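Local coordinates for protein extracellular PQQ-dependent sugar dehydrogenase (PDB 6JT6) that probably oxidises sugars with a pyrroloquinoline quinone cofactor in a separate catalytic domain and passes electrons through the heme b of the cytochrome domain described here, at residues A[22-27]-A[141-146]; A[70-75]-A[159-164]. All coordinates share one frame; numbering follows the deposited sequence.

Contact 1. Residues A[22-27]-A[141-146]; sequences QDTDAS and FGWAFH. With HEM (protoporphyrin IX containing Fe), chain C.
Thr-24 lies over one face of the Phe-145 ring, and its side chain can be followed outward from the backbone. CB sits above that face, 3.7 Å from the ring centroid and 18° off the normal, a CH-pi contact displaced toward the CD2-CE2 side. From CB the two branches part. The methyl CG2, anti to the carbonyl carbon, comes down to 3.4 Å from Phe-145 CD2 and also reaches Trp-143, 4.0 Å from CZ3, so it bridges the two aromatic side chains. The hydroxyl OG1 turns back instead and accepts from Ala-26 N at 3.2 Å, an ST turn that fixes the rotation of Thr-24. Further along the Phe-145 ring, Ala-26 CB approaches CE1 at 3.7 Å. Phe-145 extends to meet both residues because its CG stands anti to the backbone N (chi1 -178°). With an alanine in place of this phenylalanine the ring would go, and Thr-24 CB and the Ala-26 methyl would probably be left facing a gap between the turn and the strand. Residues alternate along 141-146: Trp-143 and Phe-145 face the turn, while Ala-144 CB lies 3.6 Å from heme CHD on the other side of the strand. The seam is buried and its touching atoms are carbon; Thr-24 OG1 is turned away into its own ST turn, and hydrophobic and CH-pi contacts join the turn to the strand.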
loop_
_atom_site.group_PDB
_atom_site.type_symbol
_atom_site.label_atom_id
_atom_site.label_comp_id
_atom_site.label_asym_id
_atom_site.label_seq_id
_atom_site.Cartn_x
_atom_site.Cartn_y
_atom_site.Cartn_z
ATOM N N GLN A 22 1.076 -1.278 -16.066
ATOM C CA GLN A 22 1.008 -2.227 -17.214
ATOM C C GLN A 22 2.180 -3.231 -17.349
ATOM O O GLN A 22 1.945 -4.371 -17.716
ATOM C CB GLN A 22 0.806 -1.467 -18.555
ATOM C CG GLN A 22 1.980 -0.542 -18.926
ATOM C CD GLN A 22 1.811 0.250 -20.222
ATOM O OE1 GLN A 22 1.063 -0.139 -21.132
ATOM N NE2 GLN A 22 2.535 1.368 -20.316
ATOM N N ASP A 23 3.413 -2.801 -17.060
ATOM C CA ASP A 23 4.606 -3.659 -17.185
ATOM C C ASP A 23 4.628 -4.751 -16.112
ATOM O O ASP A 23 4.956 -5.894 -16.402
ATOM C CB ASP A 23 5.910 -2.827 -17.121
ATOM C CG ASP A 23 5.838 -1.543 -17.976
ATOM O OD1 ASP A 23 5.181 -1.586 -19.052
ATOM O OD2 ASP A 23 6.392 -0.501 -17.551
ATOM N N THR A 24 4.262 -4.385 -14.886
ATOM C CA THR A 24 4.279 -5.290 -13.743
ATOM C C THR A 24 2.987 -6.087 -13.582
ATOM O O THR A 24 2.967 -7.144 -12.916
ATOM C CB THR A 24 4.569 -4.494 -12.458
ATOM O OG1 THR A 24 3.514 -3.542 -12.219
ATOM C CG2 THR A 24 5.936 -3.767 -12.576
ATOM N N ASP A 25 1.907 -5.580 -14.193
ATOM C CA ASP A 25 0.536 -6.056 -13.952
ATOM C C ASP A 25 0.126 -6.011 -12.461
ATOM O O ASP A 25 -0.631 -6.846 -11.973
ATOM C CB ASP A 25 0.314 -7.446 -14.543
ATOM C CG ASP A 25 0.438 -7.455 -16.038
ATOM O OD1 ASP A 25 -0.078 -6.506 -16.686
ATOM O OD2 ASP A 25 1.062 -8.414 -16.558
ATOM N N ALA A 26 0.661 -5.025 -11.755
ATOM C CA ALA A 26 0.323 -4.849 -10.369
ATOM C C ALA A 26 -0.514 -3.583 -10.221
ATOM O O ALA A 26 -0.488 -2.693 -11.109
ATOM C CB ALA A 26 1.590 -4.779 -9.546
ATOM N N SER A 27 -1.236 -3.501 -9.095
ATOM C CA SER A 27 -2.081 -2.344 -8.769
ATOM C C SER A 27 -1.791 -1.800 -7.382
ATOM O O SER A 27 -1.513 -2.573 -6.438
ATOM C CB SER A 27 -3.553 -2.771 -8.730
ATOM O OG SER A 27 -3.928 -3.450 -9.876
ATOM N N PHE A 141 3.029 9.758 -5.181
ATOM C CA PHE A 141 3.350 8.477 -4.540
ATOM C C PHE A 141 4.355 7.735 -5.388
ATOM O O PHE A 141 4.361 7.843 -6.633
ATOM C CB PHE A 141 2.090 7.587 -4.359
ATOM C CG PHE A 141 1.261 7.894 -3.119
ATOM C CD1 PHE A 141 1.537 8.988 -2.294
ATOM C CD2 PHE A 141 0.151 7.097 -2.808
ATOM C CE1 PHE A 141 0.746 9.270 -1.163
ATOM C CE2 PHE A 141 -0.642 7.360 -1.685
ATOM C CZ PHE A 141 -0.341 8.462 -0.853
ATOM N N GLY A 142 5.170 6.938 -4.714
ATOM C CA GLY A 142 6.057 6.015 -5.395
ATOM C C GLY A 142 5.431 4.632 -5.416
ATOM O O GLY A 142 4.513 4.314 -4.610
ATOM N N TRP A 143 5.850 3.832 -6.397
ATOM C CA TRP A 143 5.474 2.406 -6.440
ATOM C C TRP A 143 6.763 1.618 -6.673
ATOM O O TRP A 143 7.683 2.118 -7.336
ATOM C CB TRP A 143 4.410 2.124 -7.544
ATOM C CG TRP A 143 4.788 2.509 -8.925
ATOM C CD1 TRP A 143 4.557 3.729 -9.562
ATOM C CD2 TRP A 143 5.506 1.703 -9.865
ATOM N NE1 TRP A 143 5.062 3.695 -10.836
ATOM C CE2 TRP A 143 5.654 2.476 -11.057
ATOM C CE3 TRP A 143 6.007 0.382 -9.837
ATOM C CZ2 TRP A 143 6.290 1.969 -12.217
ATOM C CZ3 TRP A 143 6.658 -0.118 -10.993
ATOM C CH2 TRP A 143 6.810 0.698 -12.157
ATOM N N ALA A 144 6.836 0.406 -6.138
ATOM C CA ALA A 144 8.022 -0.435 -6.302
ATOM C C ALA A 144 7.590 -1.897 -6.312
ATOM O O ALA A 144 6.593 -2.270 -5.659
ATOM C CB ALA A 144 9.073 -0.163 -5.200
ATOM N N PHE A 145 8.341 -2.730 -7.033
ATOM C CA PHE A 145 7.875 -4.064 -7.320
ATOM C C PHE A 145 9.060 -4.950 -7.579
ATOM O O PHE A 145 9.948 -4.578 -8.353
ATOM C CB PHE A 145 6.975 -3.957 -8.550
ATOM C CG PHE A 145 6.328 -5.239 -8.991
ATOM C CD1 PHE A 145 5.156 -5.703 -8.396
ATOM C CD2 PHE A 145 6.849 -5.938 -10.102
ATOM C CE1 PHE A 145 4.533 -6.876 -8.866
ATOM C CE2 PHE A 145 6.222 -7.090 -10.574
ATOM C CZ PHE A 145 5.069 -7.565 -9.947
ATOM N N HIS A 146 9.085 -6.118 -6.931
ATOM C CA HIS A 146 10.016 -7.170 -7.345
ATOM C C HIS A 146 9.226 -8.263 -8.041
ATOM O O HIS A 146 8.374 -8.925 -7.430
ATOM C CB HIS A 146 10.755 -7.762 -6.173
ATOM C CG HIS A 146 12.057 -8.360 -6.563
ATOM N ND1 HIS A 146 12.155 -9.441 -7.412
ATOM C CD2 HIS A 146 13.325 -7.977 -6.292
ATOM C CE1 HIS A 146 13.431 -9.735 -7.592
ATOM N NE2 HIS A 146 14.161 -8.850 -6.938
HETATM C CHA HEM C . 14.033 4.079 -6.840
HETATM C CHB HEM C . 17.550 1.392 -4.815
HETATM C CHC HEM C . 14.280 -0.868 -2.050
HETATM C CHD HEM C . 10.939 2.442 -3.467
HETATM C C1A HEM C . 15.262 3.506 -6.564
HETATM C C2A HEM C . 16.451 3.769 -7.291
HETATM C C3A HEM C . 17.433 2.995 -6.718
HETATM C C4A HEM C . 16.861 2.262 -5.642
HETATM C CMA HEM C . 18.891 2.922 -7.143
HETATM C CAA HEM C . 16.612 4.720 -8.468
HETATM C CBA HEM C . 15.831 4.289 -9.722
HETATM C CGA HEM C . 16.085 2.876 -10.176
HETATM O O1A HEM C . 15.193 1.988 -10.112
HETATM O O2A HEM C . 17.209 2.576 -10.633
HETATM C C1B HEM C . 16.966 0.523 -3.898
HETATM C C2B HEM C . 17.702 -0.497 -3.205
HETATM C C3B HEM C . 16.767 -1.175 -2.447
HETATM C C4B HEM C . 15.463 -0.517 -2.698
HETATM C CMB HEM C . 19.213 -0.774 -3.338
HETATM C CAB HEM C . 16.918 -2.322 -1.508
HETATM C CBB HEM C . 17.771 -3.323 -1.696
HETATM C C1C HEM C . 13.082 -0.105 -2.123
HETATM C C2C HEM C . 11.900 -0.381 -1.398
HETATM C C3C HEM C . 10.937 0.560 -1.787
HETATM C C4C HEM C . 11.540 1.404 -2.792
HETATM C CMC HEM C . 11.787 -1.483 -0.359
HETATM C CAC HEM C . 9.554 0.679 -1.244
HETATM C CBC HEM C . 8.831 -0.408 -0.897
HETATM C C1D HEM C . 11.534 3.084 -4.563
HETATM C C2D HEM C . 10.814 4.104 -5.357
HETATM C C3D HEM C . 11.668 4.576 -6.274
HETATM C C4D HEM C . 12.925 3.838 -6.029
HETATM C CMD HEM C . 9.387 4.561 -5.208
HETATM C CAD HEM C . 11.369 5.601 -7.367
HETATM C CBD HEM C . 11.437 7.051 -6.925
HETATM C CGD HEM C . 12.880 7.431 -6.732
HETATM O O1D HEM C . 13.341 7.795 -5.616
HETATM O O2D HEM C . 13.637 7.341 -7.708
HETATM N NA HEM C . 15.525 2.555 -5.574
HETATM N NB HEM C . 15.668 0.474 -3.573
HETATM N NC HEM C . 12.828 0.939 -2.983
HETATM N ND HEM C . 12.824 2.979 -4.983
HETATM FE FE HEM C . 14.196 1.790 -4.303
#

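Contact 2. Residues A[70-75]-A[159-164]. With HEM (protoporphyrin IX containing Fe), chain C.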
loop_
_atom_site.group_PDB
_atom_site.type_symbol
_atom_site.label_atom_id
_atom_site.label_comp_id
_atom_site.label_asym_id
_atom_site.label_seq_id
_atom_site.Cartn_x
_atom_site.Cartn_y
_atom_site.Cartn_z
ATOM N N LEU A 70 8.088 4.015 3.471
ATOM C CA LEU A 70 8.018 3.001 2.436
ATOM C C LEU A 70 7.243 1.831 3.019
ATOM O O LEU A 70 7.629 1.284 4.050
ATOM C CB LEU A 70 9.425 2.568 1.997
ATOM C CG LEU A 70 10.471 3.641 1.605
ATOM C CD1 LEU A 70 11.760 2.938 1.196
ATOM C CD2 LEU A 70 10.063 4.568 0.447
ATOM N N LEU A 71 6.145 1.454 2.380
ATOM C CA LEU A 71 5.417 0.263 2.849
ATOM C C LEU A 71 5.645 -0.852 1.884
ATOM O O LEU A 71 5.597 -0.654 0.675
ATOM C CB LEU A 71 3.915 0.527 3.046
ATOM C CG LEU A 71 3.498 1.797 3.797
ATOM C CD1 LEU A 71 1.979 1.888 3.826
ATOM C CD2 LEU A 71 4.078 1.902 5.205
ATOM N N VAL A 72 5.904 -2.038 2.416
ATOM C CA VAL A 72 6.210 -3.177 1.589
ATOM C C VAL A 72 5.384 -4.378 2.036
ATOM O O VAL A 72 5.336 -4.717 3.234
ATOM C CB VAL A 72 7.738 -3.440 1.486
ATOM C CG1 VAL A 72 8.351 -3.709 2.841
ATOM C CG2 VAL A 72 8.046 -4.591 0.541
ATOM N N GLY A 73 4.693 -4.974 1.070
ATOM C CA GLY A 73 3.883 -6.152 1.322
ATOM C C GLY A 73 4.287 -7.327 0.471
ATOM O O GLY A 73 4.880 -7.170 -0.612
ATOM N N TRP A 74 3.977 -8.526 0.969
ATOM C CA TRP A 74 4.192 -9.751 0.245
ATOM C C TRP A 74 3.325 -10.871 0.831
ATOM O O TRP A 74 2.646 -10.676 1.866
ATOM C CB TRP A 74 5.678 -10.115 0.193
ATOM C CG TRP A 74 6.273 -10.519 1.518
ATOM C CD1 TRP A 74 6.408 -11.792 2.016
ATOM C CD2 TRP A 74 6.853 -9.638 2.487
ATOM N NE1 TRP A 74 7.045 -11.757 3.250
ATOM C CE2 TRP A 74 7.340 -10.447 3.556
ATOM C CE3 TRP A 74 7.044 -8.252 2.536
ATOM C CZ2 TRP A 74 7.976 -9.907 4.690
ATOM C CZ3 TRP A 74 7.685 -7.706 3.669
ATOM C CH2 TRP A 74 8.134 -8.544 4.739
ATOM N N VAL A 75 3.321 -12.019 0.156
ATOM C CA VAL A 75 2.624 -13.200 0.684
ATOM C C VAL A 75 3.651 -14.322 0.879
ATOM O O VAL A 75 4.333 -14.716 -0.064
ATOM C CB VAL A 75 1.424 -13.648 -0.195
ATOM C CG1 VAL A 75 0.774 -14.878 0.406
ATOM C CG2 VAL A 75 0.362 -12.557 -0.236
ATOM N N SER A 159 12.141 -8.821 7.379
ATOM C CA SER A 159 13.036 -9.450 6.393
ATOM C C SER A 159 13.780 -8.452 5.522
ATOM O O SER A 159 13.201 -7.484 5.043
ATOM C CB SER A 159 12.242 -10.370 5.449
ATOM O OG SER A 159 13.120 -10.963 4.515
ATOM N N GLY A 160 15.064 -8.705 5.323
ATOM C CA GLY A 160 15.798 -8.093 4.205
ATOM C C GLY A 160 15.156 -8.435 2.866
ATOM O O GLY A 160 14.439 -9.455 2.714
ATOM N N LEU A 161 15.389 -7.570 1.896
ATOM C CA LEU A 161 14.824 -7.785 0.563
ATOM C C LEU A 161 15.775 -7.320 -0.543
ATOM O O LEU A 161 16.637 -6.469 -0.330
ATOM C CB LEU A 161 13.439 -7.137 0.461
ATOM C CG LEU A 161 13.219 -5.705 0.921
ATOM C CD1 LEU A 161 13.967 -4.741 0.020
ATOM C CD2 LEU A 161 11.731 -5.365 0.934
ATOM N N TYR A 162 15.608 -7.882 -1.723
ATOM C CA TYR A 162 16.355 -7.430 -2.900
ATOM C C TYR A 162 15.677 -6.194 -3.466
ATOM O O TYR A 162 14.446 -6.054 -3.388
ATOM C CB TYR A 162 16.383 -8.538 -3.960
ATOM C CG TYR A 162 17.200 -9.741 -3.500
ATOM C CD1 TYR A 162 18.608 -9.669 -3.434
ATOM C CD2 TYR A 162 16.571 -10.925 -3.097
ATOM C CE1 TYR A 162 19.367 -10.744 -2.988
ATOM C CE2 TYR A 162 17.328 -12.028 -2.662
ATOM C CZ TYR A 162 18.720 -11.919 -2.605
ATOM O OH TYR A 162 19.471 -12.998 -2.168
ATOM N N ARG A 163 16.503 -5.304 -4.012
ATOM C CA ARG A 163 16.068 -4.165 -4.800
ATOM C C ARG A 163 14.981 -4.551 -5.806
ATOM O O ARG A 163 15.083 -5.571 -6.478
ATOM C CB ARG A 163 17.291 -3.586 -5.537
ATOM C CG ARG A 163 17.064 -2.193 -6.085
ATOM C CD ARG A 163 18.082 -1.846 -7.164
ATOM N NE ARG A 163 17.392 -1.933 -8.447
ATOM C CZ ARG A 163 16.876 -0.894 -9.106
ATOM N NH1 ARG A 163 16.241 -1.095 -10.257
ATOM N NH2 ARG A 163 17.006 0.344 -8.637
ATOM N N HIS A 164 13.950 -3.712 -5.890
ATOM C CA HIS A 164 12.850 -3.835 -6.858
ATOM C C HIS A 164 13.380 -4.014 -8.277
ATOM O O HIS A 164 14.411 -3.458 -8.632
ATOM C CB HIS A 164 11.970 -2.577 -6.819
ATOM C CG HIS A 164 12.730 -1.322 -6.513
ATOM N ND1 HIS A 164 13.451 -0.646 -7.471
ATOM C CD2 HIS A 164 12.889 -0.624 -5.361
ATOM C CE1 HIS A 164 14.031 0.411 -6.924
ATOM N NE2 HIS A 164 13.700 0.464 -5.638
HETATM C CHA HEM C . 14.033 4.079 -6.840
HETATM C CHB HEM C . 17.550 1.392 -4.815
HETATM C CHC HEM C . 14.280 -0.868 -2.050
HETATM C CHD HEM C . 10.939 2.442 -3.467
HETATM C C1A HEM C . 15.262 3.506 -6.564
HETATM C C2A HEM C . 16.451 3.769 -7.291
HETATM C C3A HEM C . 17.433 2.995 -6.718
HETATM C C4A HEM C . 16.861 2.262 -5.642
HETATM C CMA HEM C . 18.891 2.922 -7.143
HETATM C CAA HEM C . 16.612 4.720 -8.468
HETATM C CBA HEM C . 15.831 4.289 -9.722
HETATM C CGA HEM C . 16.085 2.876 -10.176
HETATM O O1A HEM C . 15.193 1.988 -10.112
HETATM O O2A HEM C . 17.209 2.576 -10.633
HETATM C C1B HEM C . 16.966 0.523 -3.898
HETATM C C2B HEM C . 17.702 -0.497 -3.205
HETATM C C3B HEM C . 16.767 -1.175 -2.447
HETATM C C4B HEM C . 15.463 -0.517 -2.698
HETATM C CMB HEM C . 19.213 -0.774 -3.338
HETATM C CAB HEM C . 16.918 -2.322 -1.508
HETATM C CBB HEM C . 17.771 -3.323 -1.696
HETATM C C1C HEM C . 13.082 -0.105 -2.123
HETATM C C2C HEM C . 11.900 -0.381 -1.398
HETATM C C3C HEM C . 10.937 0.560 -1.787
HETATM C C4C HEM C . 11.540 1.404 -2.792
HETATM C CMC HEM C . 11.787 -1.483 -0.359
HETATM C CAC HEM C . 9.554 0.679 -1.244
HETATM C CBC HEM C . 8.831 -0.408 -0.897
HETATM C C1D HEM C . 11.534 3.084 -4.563
HETATM C C2D HEM C . 10.814 4.104 -5.357
HETATM C C3D HEM C . 11.668 4.576 -6.274
HETATM C C4D HEM C . 12.925 3.838 -6.029
HETATM C CMD HEM C . 9.387 4.561 -5.208
HETATM C CAD HEM C . 11.369 5.601 -7.367
HETATM C CBD HEM C . 11.437 7.051 -6.925
HETATM C CGD HEM C . 12.880 7.431 -6.732
HETATM O O1D HEM C . 13.341 7.795 -5.616
HETATM O O2D HEM C . 13.637 7.341 -7.708
HETATM N NA HEM C . 15.525 2.555 -5.574
HETATM N NB HEM C . 15.668 0.474 -3.573
HETATM N NC HEM C . 12.828 0.939 -2.983
HETATM N ND HEM C . 12.824 2.979 -4.983
HETATM FE FE HEM C . 14.196 1.790 -4.303
#
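The heme propionate oxygen O1A is gripped by both terminal nitrogens of Arg-163: NH2 donates at 2.9 Å (153° at the hydrogen), and NH1 adds a weak bond at 3.3 Å. The carboxylate meets the guanidinium at its edge, near the plane. With CG anti to the backbone N (chi1 -164°), the Arg-163 chain passes the porphyrin, CG 3.4 Å from heme C2B; the bend at chi3 (105°) then turns the guanidinium toward the propionate. His-164 ND1 lies over the centre of one guanidinium face, and the other imidazole nitrogen, His-164 NE2, binds the heme iron at 1.9 Å; Met-65 SD supplies the second axial ligand. The two segments themselves meet through apolar tips. Val-72 CG2 and Leu-161 CD2 reach toward each other and touch at 3.8 Å, and the other Leu-161 methyl, CD1, lies 3.9 Å from heme CMC. Leu-70 continues this lining, its CB 3.8 Å from heme CAC, so strand 70-76 and the loop both border the vinyl- and methyl-bearing edge of the porphyrin. Farther from the heme, Ser-159 CB rests obliquely against Trp-74, 4.4 Å from CZ2. The indole NE1 is bonded to Pro-154 O, while Ser-159 OG donates to Gly-160 O and is also bonded to Thr-153 N. His/Met ligation is that expected of the cytochrome domain of cellobiose dehydrogenase. Hydrocarbon contacts thus border one edge of the cofactor, while the arginine probably offsets the negative charge of one propionate on the histidine side of the heme.

Overall arrangement
From the N terminus, 22-27 runs from a turn into the start of strand 26-33 of the mixed sheet. After strand 43-51 of the same sheet, the chain enters the six-stranded antiparallel sheet and, after passing 70-75, returns to the first sheet before strand 138-146 closes contact 1 across the 113 intervening residues. Contact 2 opens at 70-75, inside that span, and closes only in the loop 159-164, beyond 141-146, so the two contacts cross rather than nest. Contact 1 joins one sheet to the other; contact 2 ties the six-stranded sheet to the loop preceding strand 166-173, at one edge of that sheet. Their centres are 13 Å apart, and they touch where Phe-145 O packs 3.2 Å from His-164 CB, beside the heme that both border.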